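PDB 5BU6: BpsB (PgaB), Poly-beta-1,6-N-acetyl-D-glucosamine N-deacetylase from Bordetella bronchiseptica RB50, which removes acetyl groups from poly-beta-1,6-N-acetyl-D-glucosamine as a metal-dependent family 4 carbohydrate esterase, and is required for biofilm formation. Local coordinates for residues A[81-86]-A[258-263]; A[88-93]-A[137-142]; A[185-188]-A[194-197]. The protein carries 5 engineered substitutions. One frame throughout, in Å; residues are numbered along the deposited sequence.

In the fold
Contact 1 lies near the centre of a deacetylase domain built around a curled parallel sheet, and contacts 2 and 3 lie farther out in different directions. Contact 1 joins the end of strand 77-83 to Arg-260, just ahead of strand 261-266, and spans the longest piece of chain, with the other two nested inside it. Contact 2 pairs helix 88-100, the next element after strand 77-83, with helix 137-145. Its centre is about 16 Å from that of contact 1, and the two meet where Phe-82 CZ packs on Val-93 CG1. Contact 3 follows along the chain, joining the short strand 185-186 to helix 189-211, with its centre about 27 Å from contact 1 and 34 Å from contact 2. Of the three, contact 1 holds a nickel ligand, Asp-84.

Contact 1. Residues A[81-86]-A[258-263]; sequences TFDDGY and IRRSLV. With NI (nickel (II) ion), chain C.
Arg-260 reaches Thr-81 and Asp-83 because its CG is tucked between the backbone N and the carbonyl carbon (chi1 70°) and the chain then bends at chi2 (-149°), carrying the guanidinium across to strand 77-83. Residues 81-85 are the TFDDG motif of family 4 carbohydrate esterases, placed at the C-terminal end of a strand in the curled parallel sheet, where these enzymes hold their metal. NH1 does the touching. Asp-83 OD2 approaches the guanidinium at its edge, near its plane, and makes a long salt bridge of 3.5 Å with Arg-260 NH1. The carboxylate is twisted 47° from the guanidinium plane, so the two groups do not meet as a flat, paired bridge. Thr-81 OG1, also at that edge, stays 3.6 Å from Arg-260 NH1. The firmer hold on the arginine comes from Thr-243 O, which accepts from NE, and a thiocyanate, probably from the crystallisation liquor, lies about 3 Å from the side chain.

The same oxygen, Asp-83 OD2, also accepts a hydrogen bond from water 1 at 2.7 Å, and that water is itself a nickel ligand. Asp-83 is thus in the second shell, linked to the metal through water on one hand and paired with Arg-260, just before strand 261-266, on the other. Asp-84, with His-154 and His-159, binds the metal directly, its OD1 standing 2.1 Å from nickel. The other oxygen, Asp-84 OD2, accepts a hydrogen bond of 2.5 Å from water 2, which is also bound to the nickel.

Contact 2. Residues A[88-93]-A[137-142]; sequences STYTKV and WAQLRE
Tyr-90 carries this contact, laying one face of its ring on Gln-139 and its hydroxyl against Glu-142, and so joins helix 88-100 to helix 137-145 on the outer side of the parallel sheet. The first helix opens with a widened turn: Ser-88 O accepts from Lys-92 N at 2.8 Å and also from Val-93 N at 3.2 Å, the second being a pi-type bond. Next comes Thr-89, which turns inward to pack on Val-106 of strand 104-108 and on Met-135. Tyr-90 follows, with its CG anti to the backbone N (chi1 178°), a setting that swings the ring out to the second helix. Gln-139 CG sits over the centre of that ring, 3.6 Å from the centroid, a clear CH-pi contact. The amide beyond it continues over the same face, tilted only 12° from the ring plane, while its OE1 accepts from Thr-136 N near the start of helix 137-145, which helps to hold it flat. At the far end Tyr-90 OH lies 3.0 Å from Glu-142 OE1 and 3.1 Å from Glu-142 OE2, with the carboxylate nearly perpendicular to the ring. The single phenol proton can go to either oxygen, and either bond would be weak. The chemistry thus suggests a join that relies mainly on the ring's face, with the carboxylate adding a loose polar tether at the surface.

Contact 3. Residues A[185-188]-A[194-197]; sequences RYEN and ARVR
Charge pairing links Glu-187 to Arg-195, and it is essentially the whole of this contact. The arginine offers the side of its guanidinium, NE together with NH2, and the main bonds go one to each oxygen of the carboxylate. Arg-195 NE donates to the syn lone pair of Glu-187 OE2 at 2.9 Å. Arg-195 NH2 donates to Glu-187 OE1 at 3.0 Å, again on the syn side though somewhat out of the carboxylate plane. A weak third bond, 3.1 Å from Arg-195 NE to Glu-187 OE1, forks the NE proton between the oxygens. With the two planes only 25° apart, the groups meet edge to edge and nearly coplanar, an arrangement that restrains the rotation of both. The bonds are moderately bent, 148° at the NH2 hydrogen. Reach comes from an extended glutamate and from an arginine that runs out straight and then turns at chi3 (59°) to present its NE side.

Hydrogen bonds to uncharged partners come next. Arg-195 NH1 donates to Ala-173 O, so the guanidinium also ties down a loop, and Gln-178 NE2 makes a weak bond to Glu-187 OE2. The buried carboxylate is therefore compensated chiefly by the arginine, which probably favours its ionised form.

A cap follows: Asn-188 is the N-cap of helix 189-211, its OD1 accepting from Glu-191 N. In the fold, strand 185-186 pairs antiparallel with strand 179-180 and leads through Glu-187 and the cap residue into that helix, so the salt bridge ties the exit of the small hairpin to the helix's second turn, while Val-196, beside Arg-195, packs on helix 227-235.

Contact 1. Residues A[81-86]-A[258-263]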
loop_
_atom_site.group_PDB
_atom_site.type_symbol
_atom_site.label_atom_id
_atom_site.label_comp_id
_atom_site.label_asym_id
_atom_site.label_seq_id
_atom_site.Cartn_x
_atom_site.Cartn_y
_atom_site.Cartn_z
ATOM N N THR A 81 -7.958 -1.980 0.901
ATOM C CA THR A 81 -6.852 -1.173 0.421
ATOM C C THR A 81 -6.568 -1.488 -1.057
ATOM O O THR A 81 -6.722 -2.636 -1.498
ATOM C CB THR A 81 -5.570 -1.391 1.260
ATOM O OG1 THR A 81 -5.013 -2.678 0.982
ATOM C CG2 THR A 81 -5.887 -1.287 2.771
ATOM N N PHE A 82 -6.222 -0.439 -1.795
ATOM C CA PHE A 82 -5.936 -0.487 -3.230
ATOM C C PHE A 82 -4.612 0.246 -3.492
ATOM O O PHE A 82 -4.570 1.472 -3.427
ATOM C CB PHE A 82 -7.072 0.162 -4.028
ATOM C CG PHE A 82 -8.397 -0.510 -3.840
ATOM C CD1 PHE A 82 -9.229 -0.151 -2.781
ATOM C CD2 PHE A 82 -8.803 -1.516 -4.704
ATOM C CE1 PHE A 82 -10.449 -0.783 -2.586
ATOM C CE2 PHE A 82 -10.024 -2.159 -4.528
ATOM C CZ PHE A 82 -10.854 -1.787 -3.457
ATOM N N ASP A 83 -3.532 -0.481 -3.760
ATOM C CA ASP A 83 -2.231 0.185 -3.924
ATOM C C ASP A 83 -1.806 0.284 -5.391
ATOM O O ASP A 83 -2.364 -0.397 -6.241
ATOM C CB ASP A 83 -1.134 -0.532 -3.130
ATOM C CG ASP A 83 -1.681 -1.484 -2.076
ATOM O OD1 ASP A 83 -2.490 -1.047 -1.229
ATOM O OD2 ASP A 83 -1.282 -2.672 -2.093
ATOM N N ASP A 84 -0.835 1.168 -5.643
ATOM C CA ASP A 84 -0.047 1.298 -6.883
ATOM C C ASP A 84 -0.549 2.458 -7.730
ATOM O O ASP A 84 0.184 2.970 -8.569
ATOM C CB ASP A 84 -0.021 0.026 -7.728
ATOM C CG ASP A 84 0.847 -1.070 -7.134
ATOM O OD1 ASP A 84 1.312 -0.926 -5.990
ATOM O OD2 ASP A 84 1.055 -2.100 -7.817
ATOM N N GLY A 85 -1.789 2.880 -7.511
ATOM C CA GLY A 85 -2.270 4.111 -8.112
ATOM C C GLY A 85 -2.521 4.053 -9.615
ATOM O O GLY A 85 -2.455 5.076 -10.302
ATOM N N TYR A 86 -2.811 2.869 -10.134
ATOM C CA TYR A 86 -3.191 2.758 -11.544
ATOM C C TYR A 86 -4.517 3.480 -11.843
ATOM O O TYR A 86 -5.300 3.735 -10.935
ATOM C CB TYR A 86 -3.264 1.290 -11.954
ATOM C CG TYR A 86 -1.899 0.667 -12.207
ATOM C CD1 TYR A 86 -1.250 0.832 -13.435
ATOM C CD2 TYR A 86 -1.265 -0.089 -11.236
ATOM C CE1 TYR A 86 -0.015 0.256 -13.671
ATOM C CE2 TYR A 86 -0.027 -0.667 -11.463
ATOM C CZ TYR A 86 0.593 -0.493 -12.677
ATOM O OH TYR A 86 1.827 -1.069 -12.902
ATOM N N ILE A 258 0.467 -3.759 10.883
ATOM C CA ILE A 258 -0.859 -4.215 10.469
ATOM C C ILE A 258 -0.790 -5.378 9.456
ATOM O O ILE A 258 -0.041 -5.332 8.476
ATOM C CB ILE A 258 -1.659 -3.036 9.889
ATOM C CG1 ILE A 258 -1.976 -2.014 11.000
ATOM C CG2 ILE A 258 -2.963 -3.494 9.257
ATOM C CD1 ILE A 258 -2.716 -0.790 10.463
ATOM N N ARG A 259 -1.567 -6.419 9.740
ATOM C CA ARG A 259 -1.653 -7.622 8.925
ATOM C C ARG A 259 -2.682 -7.478 7.808
ATOM O O ARG A 259 -3.733 -6.888 8.014
ATOM C CB ARG A 259 -2.031 -8.819 9.811
ATOM C CG ARG A 259 -0.999 -9.073 10.877
ATOM C CD ARG A 259 -1.537 -9.922 12.005
ATOM N NE ARG A 259 -0.469 -10.253 12.936
ATOM C CZ ARG A 259 -0.654 -10.888 14.086
ATOM N NH1 ARG A 259 -1.874 -11.245 14.461
ATOM N NH2 ARG A 259 0.386 -11.149 14.862
ATOM N N ARG A 260 -2.405 -8.035 6.634
ATOM C CA ARG A 260 -3.435 -8.049 5.607
ATOM C C ARG A 260 -3.348 -9.261 4.708
ATOM O O ARG A 260 -2.307 -9.922 4.626
ATOM C CB ARG A 260 -3.372 -6.785 4.763
ATOM C CG ARG A 260 -2.203 -6.689 3.871
ATOM C CD ARG A 260 -1.804 -5.191 3.689
ATOM N NE ARG A 260 -0.615 -5.135 2.852
ATOM C CZ ARG A 260 -0.565 -4.575 1.649
ATOM N NH1 ARG A 260 -1.627 -3.957 1.154
ATOM N NH2 ARG A 260 0.564 -4.605 0.959
ATOM N N SER A 261 -4.466 -9.545 4.058
ATOM C CA SER A 261 -4.566 -10.647 3.112
ATOM C C SER A 261 -4.604 -10.031 1.736
ATOM O O SER A 261 -5.078 -8.917 1.572
ATOM C CB SER A 261 -5.808 -11.491 3.371
ATOM O OG SER A 261 -5.684 -12.170 4.608
ATOM N N LEU A 262 -4.091 -10.753 0.755
ATOM C CA LEU A 262 -3.989 -10.230 -0.587
ATOM C C LEU A 262 -4.995 -10.968 -1.449
ATOM O O LEU A 262 -5.068 -12.190 -1.396
ATOM C CB LEU A 262 -2.562 -10.410 -1.104
ATOM C CG LEU A 262 -2.173 -9.823 -2.458
ATOM C CD1 LEU A 262 -2.400 -8.327 -2.478
ATOM C CD2 LEU A 262 -0.719 -10.155 -2.751
ATOM N N VAL A 263 -5.804 -10.250 -2.217
ATOM C CA VAL A 263 -6.694 -10.950 -3.144
ATOM C C VAL A 263 -6.695 -10.286 -4.531
ATOM O O VAL A 263 -6.632 -9.075 -4.647
ATOM C CB VAL A 263 -8.134 -11.032 -2.584
ATOM C CG1 VAL A 263 -8.785 -9.677 -2.564
ATOM C CG2 VAL A 263 -8.966 -12.006 -3.394
HETATM NI NI NI C . 2.292 -2.335 -4.785
HETATM O O HOH W 1 0.331 -2.946 -4.238
HETATM O O HOH W 2 1.996 -3.833 -6.324
#

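Contact 2. Residues A[88-93]-A[137-142]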
loop_
_atom_site.group_PDB
_atom_site.type_symbol
_atom_site.label_atom_id
_atom_site.label_comp_id
_atom_site.label_asym_id
_atom_site.label_seq_id
_atom_site.Cartn_x
_atom_site.Cartn_y
_atom_site.Cartn_z
ATOM N N SER A 88 -7.324 2.664 -13.217
ATOM C CA SER A 88 -8.577 1.969 -12.964
ATOM C C SER A 88 -9.042 2.141 -11.510
ATOM O O SER A 88 -10.219 1.960 -11.199
ATOM C CB SER A 88 -8.432 0.497 -13.287
ATOM O OG SER A 88 -7.515 -0.087 -12.378
ATOM N N THR A 89 -8.122 2.496 -10.624
ATOM C CA THR A 89 -8.503 2.817 -9.248
ATOM C C THR A 89 -9.522 3.954 -9.229
ATOM O O THR A 89 -10.449 3.959 -8.421
ATOM C CB THR A 89 -7.290 3.189 -8.395
ATOM O OG1 THR A 89 -6.414 2.057 -8.334
ATOM C CG2 THR A 89 -7.732 3.534 -6.963
ATOM N N TYR A 90 -9.380 4.896 -10.149
ATOM C CA TYR A 90 -10.289 6.039 -10.197
ATOM C C TYR A 90 -11.544 5.758 -11.028
ATOM O O TYR A 90 -12.657 6.141 -10.669
ATOM C CB TYR A 90 -9.556 7.269 -10.748
ATOM C CG TYR A 90 -10.444 8.489 -10.879
ATOM C CD1 TYR A 90 -10.692 9.306 -9.779
ATOM C CD2 TYR A 90 -11.067 8.799 -12.077
ATOM C CE1 TYR A 90 -11.511 10.421 -9.879
ATOM C CE2 TYR A 90 -11.892 9.916 -12.190
ATOM C CZ TYR A 90 -12.107 10.721 -11.070
ATOM O OH TYR A 90 -12.918 11.827 -11.139
ATOM N N THR A 91 -11.381 5.118 -12.176
ATOM C CA THR A 91 -12.522 4.960 -13.056
ATOM C C THR A 91 -13.369 3.763 -12.705
ATOM O O THR A 91 -14.552 3.724 -13.049
ATOM C CB THR A 91 -12.059 4.839 -14.522
ATOM O OG1 THR A 91 -11.132 3.758 -14.622
ATOM C CG2 THR A 91 -11.346 6.094 -14.928
ATOM N N LYS A 92 -12.797 2.768 -12.028
ATOM C CA LYS A 92 -13.586 1.564 -11.755
ATOM C C LYS A 92 -13.845 1.321 -10.267
ATOM O O LYS A 92 -14.973 0.998 -9.878
ATOM C CB LYS A 92 -12.909 0.333 -12.362
ATOM C CG LYS A 92 -12.667 0.453 -13.865
ATOM C CD LYS A 92 -13.970 0.589 -14.646
ATOM C CE LYS A 92 -14.450 -0.750 -15.189
ATOM N NZ LYS A 92 -15.502 -0.605 -16.246
ATOM N N VAL A 93 -12.812 1.463 -9.442
ATOM C CA VAL A 93 -12.948 1.161 -8.025
ATOM C C VAL A 93 -13.709 2.267 -7.304
ATOM O O VAL A 93 -14.648 1.995 -6.562
ATOM C CB VAL A 93 -11.579 0.968 -7.324
ATOM C CG1 VAL A 93 -11.785 0.716 -5.834
ATOM C CG2 VAL A 93 -10.807 -0.188 -7.936
ATOM N N TRP A 137 -2.815 13.417 -10.191
ATOM C CA TRP A 137 -2.894 14.023 -8.874
ATOM C C TRP A 137 -4.283 14.590 -8.634
ATOM O O TRP A 137 -4.801 14.518 -7.521
ATOM C CB TRP A 137 -1.848 15.114 -8.710
ATOM C CG TRP A 137 -0.447 14.644 -8.362
ATOM C CD1 TRP A 137 0.694 14.886 -9.077
ATOM C CD2 TRP A 137 -0.048 13.876 -7.220
ATOM N NE1 TRP A 137 1.776 14.320 -8.443
ATOM C CE2 TRP A 137 1.351 13.712 -7.294
ATOM C CE3 TRP A 137 -0.736 13.336 -6.121
ATOM C CZ2 TRP A 137 2.079 13.018 -6.324
ATOM C CZ3 TRP A 137 -0.012 12.642 -5.162
ATOM C CH2 TRP A 137 1.377 12.490 -5.271
ATOM N N ALA A 138 -4.868 15.180 -9.671
ATOM C CA ALA A 138 -6.207 15.768 -9.567
ATOM C C ALA A 138 -7.229 14.702 -9.214
ATOM O O ALA A 138 -8.115 14.915 -8.373
ATOM C CB ALA A 138 -6.590 16.443 -10.854
ATOM N N GLN A 139 -7.100 13.544 -9.852
ATOM C CA GLN A 139 -7.968 12.410 -9.540
ATOM C C GLN A 139 -7.786 11.927 -8.085
ATOM O O GLN A 139 -8.764 11.677 -7.383
ATOM C CB GLN A 139 -7.717 11.258 -10.532
ATOM C CG GLN A 139 -8.334 11.530 -11.909
ATOM C CD GLN A 139 -7.795 10.622 -12.997
ATOM O OE1 GLN A 139 -6.850 9.867 -12.791
ATOM N NE2 GLN A 139 -8.385 10.715 -14.175
ATOM N N LEU A 140 -6.546 11.812 -7.626
ATOM C CA LEU A 140 -6.311 11.433 -6.231
ATOM C C LEU A 140 -6.889 12.430 -5.240
ATOM O O LEU A 140 -7.456 12.038 -4.207
ATOM C CB LEU A 140 -4.810 11.277 -5.949
ATOM C CG LEU A 140 -4.202 9.992 -6.509
ATOM C CD1 LEU A 140 -2.702 10.146 -6.598
ATOM C CD2 LEU A 140 -4.554 8.793 -5.628
ATOM N N ARG A 141 -6.733 13.717 -5.537
ATOM C CA ARG A 141 -7.257 14.749 -4.664
ATOM C C ARG A 141 -8.778 14.651 -4.596
ATOM O O ARG A 141 -9.369 14.834 -3.532
ATOM C CB ARG A 141 -6.827 16.135 -5.145
ATOM C CG ARG A 141 -7.399 17.282 -4.327
ATOM C CD ARG A 141 -6.700 18.582 -4.702
ATOM N NE ARG A 141 -7.477 19.780 -4.366
ATOM C CZ ARG A 141 -7.523 20.338 -3.157
ATOM N NH1 ARG A 141 -8.249 21.434 -2.954
ATOM N NH2 ARG A 141 -6.849 19.798 -2.149
ATOM N N GLU A 142 -9.416 14.346 -5.723
ATOM C CA GLU A 142 -10.865 14.204 -5.725
ATOM C C GLU A 142 -11.330 13.054 -4.821
ATOM O O GLU A 142 -12.309 13.194 -4.081
ATOM C CB GLU A 142 -11.395 13.989 -7.140
ATOM C CG GLU A 142 -12.914 13.950 -7.198
ATOM C CD GLU A 142 -13.453 13.812 -8.609
ATOM O OE1 GLU A 142 -12.842 14.380 -9.538
ATOM O OE2 GLU A 142 -14.486 13.131 -8.788
#

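Contact 3. Residues A[185-188]-A[194-197]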
loop_
_atom_site.group_PDB
_atom_site.type_symbol
_atom_site.label_atom_id
_atom_site.label_comp_id
_atom_site.label_asym_id
_atom_site.label_seq_id
_atom_site.Cartn_x
_atom_site.Cartn_y
_atom_site.Cartn_z
ATOM N N ARG A 185 31.043 -1.439 -2.956
ATOM C CA ARG A 185 30.691 -1.804 -1.589
ATOM C C ARG A 185 29.175 -1.799 -1.346
ATOM O O ARG A 185 28.409 -1.307 -2.171
ATOM C CB ARG A 185 31.395 -0.856 -0.611
ATOM C CG ARG A 185 30.804 0.544 -0.535
ATOM C CD ARG A 185 31.700 1.474 0.280
ATOM N NE ARG A 185 30.965 2.617 0.818
ATOM C CZ ARG A 185 30.911 2.934 2.110
ATOM N NH1 ARG A 185 30.213 3.991 2.506
ATOM N NH2 ARG A 185 31.557 2.201 3.007
ATOM N N TYR A 186 28.746 -2.372 -0.222
ATOM C CA TYR A 186 27.351 -2.273 0.208
ATOM C C TYR A 186 27.117 -0.912 0.864
ATOM O O TYR A 186 28.049 -0.285 1.356
ATOM C CB TYR A 186 26.982 -3.401 1.193
ATOM C CG TYR A 186 27.079 -4.807 0.628
ATOM C CD1 TYR A 186 26.029 -5.363 -0.096
ATOM C CD2 TYR A 186 28.213 -5.574 0.821
ATOM C CE1 TYR A 186 26.119 -6.645 -0.622
ATOM C CE2 TYR A 186 28.313 -6.854 0.302
ATOM C CZ TYR A 186 27.265 -7.386 -0.419
ATOM O OH TYR A 186 27.371 -8.664 -0.934
ATOM N N GLU A 187 25.872 -0.445 0.842
ATOM C CA GLU A 187 25.458 0.667 1.691
ATOM C C GLU A 187 25.722 0.345 3.149
ATOM O O GLU A 187 25.429 -0.760 3.589
ATOM C CB GLU A 187 23.962 0.959 1.526
ATOM C CG GLU A 187 23.597 1.680 0.260
ATOM C CD GLU A 187 22.122 2.030 0.215
ATOM O OE1 GLU A 187 21.302 1.213 0.688
ATOM O OE2 GLU A 187 21.793 3.123 -0.288
ATOM N N ASN A 188 26.243 1.303 3.905
ATOM C CA ASN A 188 26.334 1.130 5.348
ATOM C C ASN A 188 24.996 1.486 5.993
ATOM O O ASN A 188 24.066 1.929 5.312
ATOM C CB ASN A 188 27.468 1.979 5.941
ATOM C CG ASN A 188 27.251 3.475 5.742
ATOM O OD1 ASN A 188 26.231 4.026 6.151
ATOM N ND2 ASN A 188 28.226 4.138 5.132
ATOM N N ALA A 194 19.300 6.674 5.681
ATOM C CA ALA A 194 19.120 7.952 4.982
ATOM C C ALA A 194 18.311 7.792 3.689
ATOM O O ALA A 194 17.398 8.579 3.413
ATOM C CB ALA A 194 20.462 8.582 4.687
ATOM N N ARG A 195 18.642 6.776 2.895
ATOM C CA ARG A 195 17.917 6.546 1.649
ATOM C C ARG A 195 16.442 6.267 1.924
ATOM O O ARG A 195 15.565 6.895 1.319
ATOM C CB ARG A 195 18.554 5.396 0.855
ATOM C CG ARG A 195 17.844 5.039 -0.456
ATOM C CD ARG A 195 18.668 4.039 -1.298
ATOM N NE ARG A 195 18.929 2.780 -0.589
ATOM C CZ ARG A 195 18.048 1.789 -0.480
ATOM N NH1 ARG A 195 16.853 1.897 -1.041
ATOM N NH2 ARG A 195 18.360 0.684 0.182
ATOM N N VAL A 196 16.149 5.346 2.840
ATOM C CA VAL A 196 14.755 5.034 3.136
ATOM C C VAL A 196 14.027 6.236 3.752
ATOM O O VAL A 196 12.881 6.512 3.397
ATOM C CB VAL A 196 14.622 3.832 4.080
ATOM C CG1 VAL A 196 13.180 3.615 4.451
ATOM C CG2 VAL A 196 15.217 2.577 3.432
ATOM N N ARG A 197 14.686 6.955 4.664
ATOM C CA ARG A 197 14.063 8.151 5.248
ATOM C C ARG A 197 13.682 9.210 4.220
ATOM O O ARG A 197 12.556 9.695 4.213
ATOM C CB ARG A 197 14.978 8.799 6.285
ATOM C CG ARG A 197 14.217 9.717 7.230
ATOM C CD ARG A 197 15.156 10.417 8.196
ATOM N NE ARG A 197 15.776 9.500 9.148
ATOM C CZ ARG A 197 17.028 9.062 9.064
ATOM N NH1 ARG A 197 17.800 9.450 8.062
ATOM N NH2 ARG A 197 17.511 8.234 9.986
#